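Local coordinates for protein endo-b-1,4-glucanase (Nasutitermes takasagoensis, PDB 1KS8) that probably hydrolyses internal beta-1,4-glucosidic linkages of cellulose and related beta-glucans, as a family 9 endoglucanase, at residues G120-D132 and H360-W374. Numbering follows the deposited sequence.
With SO4 (sulfate ion), chain B.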
loop_
_atom_site.group_PDB
_atom_site.type_symbol
_atom_site.label_atom_id
_atom_site.label_comp_id
_atom_site.label_asym_id
_atom_site.label_seq_id
_atom_site.Cartn_x
_atom_site.Cartn_y
_atom_site.Cartn_z
ATOM N N GLY A 120 -2.319 -18.179 -6.160
ATOM C CA GLY A 120 -1.880 -17.442 -7.332
ATOM C C GLY A 120 -2.289 -18.038 -8.667
ATOM O O GLY A 120 -2.883 -17.354 -9.501
ATOM N N ASP A 121 -1.995 -19.315 -8.882
ATOM C CA ASP A 121 -2.332 -19.927 -10.162
ATOM C C ASP A 121 -3.816 -20.060 -10.458
ATOM O O ASP A 121 -4.264 -19.695 -11.543
ATOM C CB ASP A 121 -1.660 -21.294 -10.291
ATOM C CG ASP A 121 -0.152 -21.188 -10.419
ATOM O OD1 ASP A 121 0.353 -20.053 -10.575
ATOM O OD2 ASP A 121 0.526 -22.238 -10.368
ATOM N N ALA A 122 -4.583 -20.581 -9.507
ATOM C CA ALA A 122 -6.014 -20.757 -9.718
ATOM C C ALA A 122 -6.693 -19.414 -9.950
ATOM O O ALA A 122 -7.583 -19.292 -10.791
ATOM C CB ALA A 122 -6.639 -21.458 -8.521
ATOM N N ASP A 123 -6.266 -18.405 -9.201
ATOM C CA ASP A 123 -6.846 -17.078 -9.337
ATOM C C ASP A 123 -6.492 -16.439 -10.679
ATOM O O ASP A 123 -7.365 -15.969 -11.408
ATOM C CB ASP A 123 -6.356 -16.168 -8.210
ATOM C CG ASP A 123 -7.089 -14.846 -8.175
ATOM O OD1 ASP A 123 -8.185 -14.797 -7.588
ATOM O OD2 ASP A 123 -6.577 -13.863 -8.745
ATOM N N HIS A 124 -5.206 -16.435 -11.009
ATOM C CA HIS A 124 -4.748 -15.809 -12.241
ATOM C C HIS A 124 -5.166 -16.499 -13.536
ATOM O O HIS A 124 -5.131 -15.887 -14.603
ATOM C CB HIS A 124 -3.231 -15.631 -12.174
ATOM C CG HIS A 124 -2.791 -14.742 -11.051
ATOM N ND1 HIS A 124 -1.466 -14.538 -10.732
ATOM C CD2 HIS A 124 -3.509 -14.003 -10.171
ATOM C CE1 HIS A 124 -1.385 -13.710 -9.704
ATOM N NE2 HIS A 124 -2.611 -13.371 -9.345
ATOM N N ALA A 125 -5.575 -17.760 -13.444
ATOM C CA ALA A 125 -6.011 -18.504 -14.622
ATOM C C ALA A 125 -7.404 -18.052 -15.056
ATOM O O ALA A 125 -7.877 -18.401 -16.138
ATOM C CB ALA A 125 -6.020 -19.996 -14.321
ATOM N N PHE A 126 -8.050 -17.272 -14.198
ATOM C CA PHE A 126 -9.388 -16.753 -14.444
ATOM C C PHE A 126 -9.340 -15.273 -14.797
ATOM O O PHE A 126 -8.578 -14.518 -14.198
ATOM C CB PHE A 126 -10.233 -16.937 -13.175
ATOM C CG PHE A 126 -11.550 -16.201 -13.189
ATOM C CD1 PHE A 126 -12.636 -16.701 -13.898
ATOM C CD2 PHE A 126 -11.709 -15.021 -12.468
ATOM C CE1 PHE A 126 -13.863 -16.039 -13.886
ATOM C CE2 PHE A 126 -12.932 -14.351 -12.449
ATOM C CZ PHE A 126 -14.010 -14.862 -13.158
ATOM N N TRP A 127 -10.130 -14.871 -15.788
ATOM C CA TRP A 127 -10.241 -13.461 -16.152
ATOM C C TRP A 127 -11.732 -13.174 -16.239
ATOM O O TRP A 127 -12.429 -13.715 -17.096
ATOM C CB TRP A 127 -9.573 -13.132 -17.494
ATOM C CG TRP A 127 -9.516 -11.642 -17.722
ATOM C CD1 TRP A 127 -10.541 -10.831 -18.123
ATOM C CD2 TRP A 127 -8.415 -10.774 -17.426
ATOM N NE1 TRP A 127 -10.150 -9.511 -18.086
ATOM C CE2 TRP A 127 -8.849 -9.448 -17.660
ATOM C CE3 TRP A 127 -7.105 -10.989 -16.977
ATOM C CZ2 TRP A 127 -8.017 -8.339 -17.457
ATOM C CZ3 TRP A 127 -6.277 -9.888 -16.775
ATOM C CH2 TRP A 127 -6.740 -8.578 -17.015
ATOM N N GLY A 128 -12.222 -12.332 -15.336
ATOM C CA GLY A 128 -13.635 -12.005 -15.322
ATOM C C GLY A 128 -13.989 -11.224 -14.075
ATOM O O GLY A 128 -13.107 -10.706 -13.394
ATOM N N ARG A 129 -15.280 -11.136 -13.775
ATOM C CA ARG A 129 -15.742 -10.403 -12.598
ATOM C C ARG A 129 -15.501 -11.238 -11.343
ATOM O O ARG A 129 -15.679 -12.452 -11.355
ATOM C CB ARG A 129 -17.230 -10.075 -12.739
ATOM C CG ARG A 129 -17.546 -9.120 -13.889
ATOM C CD ARG A 129 -19.049 -8.940 -14.071
ATOM N NE ARG A 129 -19.657 -10.164 -14.577
ATOM C CZ ARG A 129 -20.069 -10.348 -15.828
ATOM N NH1 ARG A 129 -19.959 -9.380 -16.731
ATOM N NH2 ARG A 129 -20.568 -11.520 -16.183
ATOM N N PRO A 130 -15.102 -10.596 -10.235
ATOM C CA PRO A 130 -14.857 -11.382 -9.021
ATOM C C PRO A 130 -16.061 -12.168 -8.511
ATOM O O PRO A 130 -15.904 -13.274 -7.984
ATOM C CB PRO A 130 -14.347 -10.338 -8.024
ATOM C CG PRO A 130 -14.984 -9.062 -8.485
ATOM C CD PRO A 130 -14.907 -9.154 -9.994
ATOM N N GLU A 131 -17.258 -11.610 -8.677
ATOM C CA GLU A 131 -18.469 -12.290 -8.229
ATOM C C GLU A 131 -18.747 -13.550 -9.049
ATOM O O GLU A 131 -19.592 -14.361 -8.673
ATOM C CB GLU A 131 -19.683 -11.350 -8.303
ATOM C CG GLU A 131 -19.966 -10.787 -9.694
ATOM C CD GLU A 131 -19.333 -9.427 -9.932
ATOM O OE1 GLU A 131 -18.212 -9.179 -9.430
ATOM O OE2 GLU A 131 -19.959 -8.605 -10.636
ATOM N N ASP A 132 -18.035 -13.714 -10.163
ATOM C CA ASP A 132 -18.222 -14.883 -11.021
ATOM C C ASP A 132 -17.220 -16.009 -10.763
ATOM O O ASP A 132 -17.264 -17.046 -11.427
ATOM C CB ASP A 132 -18.151 -14.486 -12.502
ATOM C CG ASP A 132 -19.329 -13.637 -12.944
ATOM O OD1 ASP A 132 -20.348 -13.586 -12.224
ATOM O OD2 ASP A 132 -19.233 -13.026 -14.029
ATOM N N HIS A 360 -6.269 -5.069 -15.392
ATOM C CA HIS A 360 -7.184 -5.177 -14.268
ATOM C C HIS A 360 -8.488 -5.839 -14.698
ATOM O O HIS A 360 -9.206 -5.333 -15.562
ATOM C CB HIS A 360 -7.401 -3.743 -13.782
ATOM C CG HIS A 360 -8.152 -3.622 -12.498
ATOM N ND1 HIS A 360 -9.519 -3.457 -12.451
ATOM C CD2 HIS A 360 -7.719 -3.566 -11.217
ATOM C CE1 HIS A 360 -9.896 -3.298 -11.195
ATOM N NE2 HIS A 360 -8.823 -3.359 -10.426
ATOM N N ARG A 361 -8.792 -6.970 -14.074
ATOM C CA ARG A 361 -9.979 -7.739 -14.412
ATOM C C ARG A 361 -11.339 -7.089 -14.203
ATOM O O ARG A 361 -12.107 -6.944 -15.154
ATOM C CB ARG A 361 -9.943 -9.074 -13.673
ATOM C CG ARG A 361 -8.832 -9.992 -14.150
ATOM C CD ARG A 361 -8.658 -11.178 -13.219
ATOM N NE ARG A 361 -7.634 -12.110 -13.690
ATOM C CZ ARG A 361 -6.324 -11.882 -13.654
ATOM N NH1 ARG A 361 -5.852 -10.742 -13.167
ATOM N NH2 ARG A 361 -5.482 -12.809 -14.096
ATOM N N SER A 362 -11.649 -6.689 -12.975
ATOM C CA SER A 362 -12.973 -6.134 -12.725
ATOM C C SER A 362 -13.341 -4.921 -13.567
ATOM O O SER A 362 -14.478 -4.816 -14.026
ATOM C CB SER A 362 -13.169 -5.833 -11.231
ATOM O OG SER A 362 -12.350 -4.776 -10.781
ATOM N N SER A 363 -12.399 -4.015 -13.795
ATOM C CA SER A 363 -12.713 -2.839 -14.601
ATOM C C SER A 363 -12.843 -3.155 -16.092
ATOM O O SER A 363 -13.479 -2.413 -16.833
ATOM C CB SER A 363 -11.661 -1.738 -14.395
ATOM O OG SER A 363 -10.378 -2.143 -14.835
ATOM N N SER A 364 -12.246 -4.256 -16.536
ATOM C CA SER A 364 -12.316 -4.621 -17.950
ATOM C C SER A 364 -13.670 -5.207 -18.334
ATOM O O SER A 364 -14.057 -5.202 -19.503
ATOM C CB SER A 364 -11.237 -5.653 -18.285
ATOM O OG SER A 364 -11.605 -6.947 -17.822
ATOM N N CYS A 365 -14.393 -5.701 -17.342
ATOM C CA CYS A 365 -15.666 -6.355 -17.584
ATOM C C CYS A 365 -16.901 -5.513 -17.824
ATOM O O CYS A 365 -17.107 -4.488 -17.183
ATOM C CB CYS A 365 -15.978 -7.287 -16.424
ATOM S SG CYS A 365 -14.831 -8.672 -16.208
ATOM N N PRO A 366 -17.750 -5.950 -18.765
ATOM C CA PRO A 366 -18.983 -5.216 -19.047
ATOM C C PRO A 366 -19.911 -5.652 -17.913
ATOM O O PRO A 366 -19.576 -6.564 -17.154
ATOM C CB PRO A 366 -19.410 -5.778 -20.398
ATOM C CG PRO A 366 -18.959 -7.209 -20.309
ATOM C CD PRO A 366 -17.571 -7.067 -19.711
ATOM N N PRO A 367 -21.077 -5.013 -17.767
ATOM C CA PRO A 367 -21.939 -5.462 -16.672
ATOM C C PRO A 367 -22.612 -6.792 -16.982
ATOM O O PRO A 367 -22.808 -7.144 -18.149
ATOM C CB PRO A 367 -22.941 -4.321 -16.538
ATOM C CG PRO A 367 -23.073 -3.834 -17.949
ATOM C CD PRO A 367 -21.647 -3.839 -18.451
ATOM N N ALA A 368 -22.941 -7.540 -15.934
ATOM C CA ALA A 368 -23.631 -8.808 -16.109
ATOM C C ALA A 368 -24.972 -8.424 -16.738
ATOM O O ALA A 368 -25.428 -7.289 -16.583
ATOM C CB ALA A 368 -23.846 -9.474 -14.756
ATOM N N PRO A 369 -25.642 -9.365 -17.420
ATOM C CA PRO A 369 -25.291 -10.766 -17.668
ATOM C C PRO A 369 -24.330 -11.042 -18.823
ATOM O O PRO A 369 -24.092 -12.202 -19.158
ATOM C CB PRO A 369 -26.650 -11.406 -17.904
ATOM C CG PRO A 369 -27.349 -10.346 -18.685
ATOM C CD PRO A 369 -26.996 -9.075 -17.929
ATOM N N ALA A 370 -23.789 -10.002 -19.447
ATOM C CA ALA A 370 -22.852 -10.225 -20.541
ATOM C C ALA A 370 -21.658 -10.990 -19.989
ATOM O O ALA A 370 -21.223 -10.754 -18.862
ATOM C CB ALA A 370 -22.397 -8.900 -21.135
ATOM N N THR A 371 -21.127 -11.914 -20.778
ATOM C CA THR A 371 -19.989 -12.696 -20.327
ATOM C C THR A 371 -18.711 -11.875 -20.235
ATOM O O THR A 371 -18.473 -10.982 -21.049
ATOM C CB THR A 371 -19.693 -13.869 -21.281
ATOM O OG1 THR A 371 -19.360 -13.357 -22.576
ATOM C CG2 THR A 371 -20.884 -14.773 -21.402
ATOM N N CYS A 372 -17.911 -12.170 -19.216
ATOM C CA CYS A 372 -16.606 -11.545 -19.071
ATOM C C CYS A 372 -15.663 -12.725 -18.935
ATOM O O CYS A 372 -15.785 -13.524 -18.003
ATOM C CB CYS A 372 -16.481 -10.669 -17.828
ATOM S SG CYS A 372 -14.968 -9.662 -17.971
ATOM N N ASP A 373 -14.744 -12.853 -19.882
ATOM C CA ASP A 373 -13.793 -13.954 -19.863
ATOM C C ASP A 373 -12.495 -13.512 -20.516
ATOM O O ASP A 373 -12.247 -12.314 -20.644
ATOM C CB ASP A 373 -14.387 -15.183 -20.573
ATOM C CG ASP A 373 -14.762 -14.916 -22.023
ATOM O OD1 ASP A 373 -15.395 -15.806 -22.631
ATOM O OD2 ASP A 373 -14.430 -13.840 -22.561
ATOM N N TRP A 374 -11.659 -14.459 -20.928
ATOM C CA TRP A 374 -10.398 -14.078 -21.547
ATOM C C TRP A 374 -10.566 -13.349 -22.873
ATOM O O TRP A 374 -9.638 -12.687 -23.336
ATOM C CB TRP A 374 -9.486 -15.296 -21.702
ATOM C CG TRP A 374 -8.865 -15.692 -20.395
ATOM C CD1 TRP A 374 -9.285 -16.674 -19.545
ATOM C CD2 TRP A 374 -7.750 -15.058 -19.755
ATOM N NE1 TRP A 374 -8.502 -16.689 -18.414
ATOM C CE2 TRP A 374 -7.552 -15.708 -18.518
ATOM C CE3 TRP A 374 -6.903 -13.999 -20.107
ATOM C CZ2 TRP A 374 -6.538 -15.334 -17.627
ATOM C CZ3 TRP A 374 -5.893 -13.626 -19.220
ATOM C CH2 TRP A 374 -5.722 -14.294 -17.995
HETATM S S SO4 B . -2.109 -11.140 -12.981
HETATM O O1 SO4 B . -1.225 -10.635 -14.234
HETATM O O2 SO4 B . -2.751 -12.352 -13.443
HETATM O O3 SO4 B . -1.335 -11.330 -11.939
HETATM O O4 SO4 B . -3.101 -10.105 -12.831
HETATM O O HOH W 1 -16.777 -13.027 -15.302
#
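Arg361 lies across the Trp127 indole, CG 3.3 Å from the six-membered ring's centroid and guanidinium laid over CE3, the planes 34° apart. A long stem with a flat, charged end suits this place: NE gives a hydrogen bond to Phe126 O (2.6 Å), NH2 reaches His124 O, and NH1 and NH2 grip a sulfate, probably from the crystallisation liquor, that also rests on one His124 ring face. Trp127 offers that stem a broad face yet keeps NE1 for Ser364 OG, which donates to Arg361 O; its CB lies over the Trp374 six-membered ring, and Trp374 NE1 donates a hydrogen bond to Ala125 O. These segments flank the (alpha/alpha)6 barrel of family 9, the His360 side chain about 7 Å from that of Glu412, predicted to be catalytic. The Cys365–Cys372 disulfide packs against Gly128, where a side chain would strike Cys372 O. Arg129, bent at chi3 (-69°), suits its place with five N-H bonds: NH1 and NH2 meet Ala370 O end-on, NH1 adds Pro366 O, and NE and NH2 form a side-on salt bridge to Asp132 OD2. A leucine here would probably leave both carbonyls and Asp132 without their mate. Beyond, Asp57 holds His124 NE2.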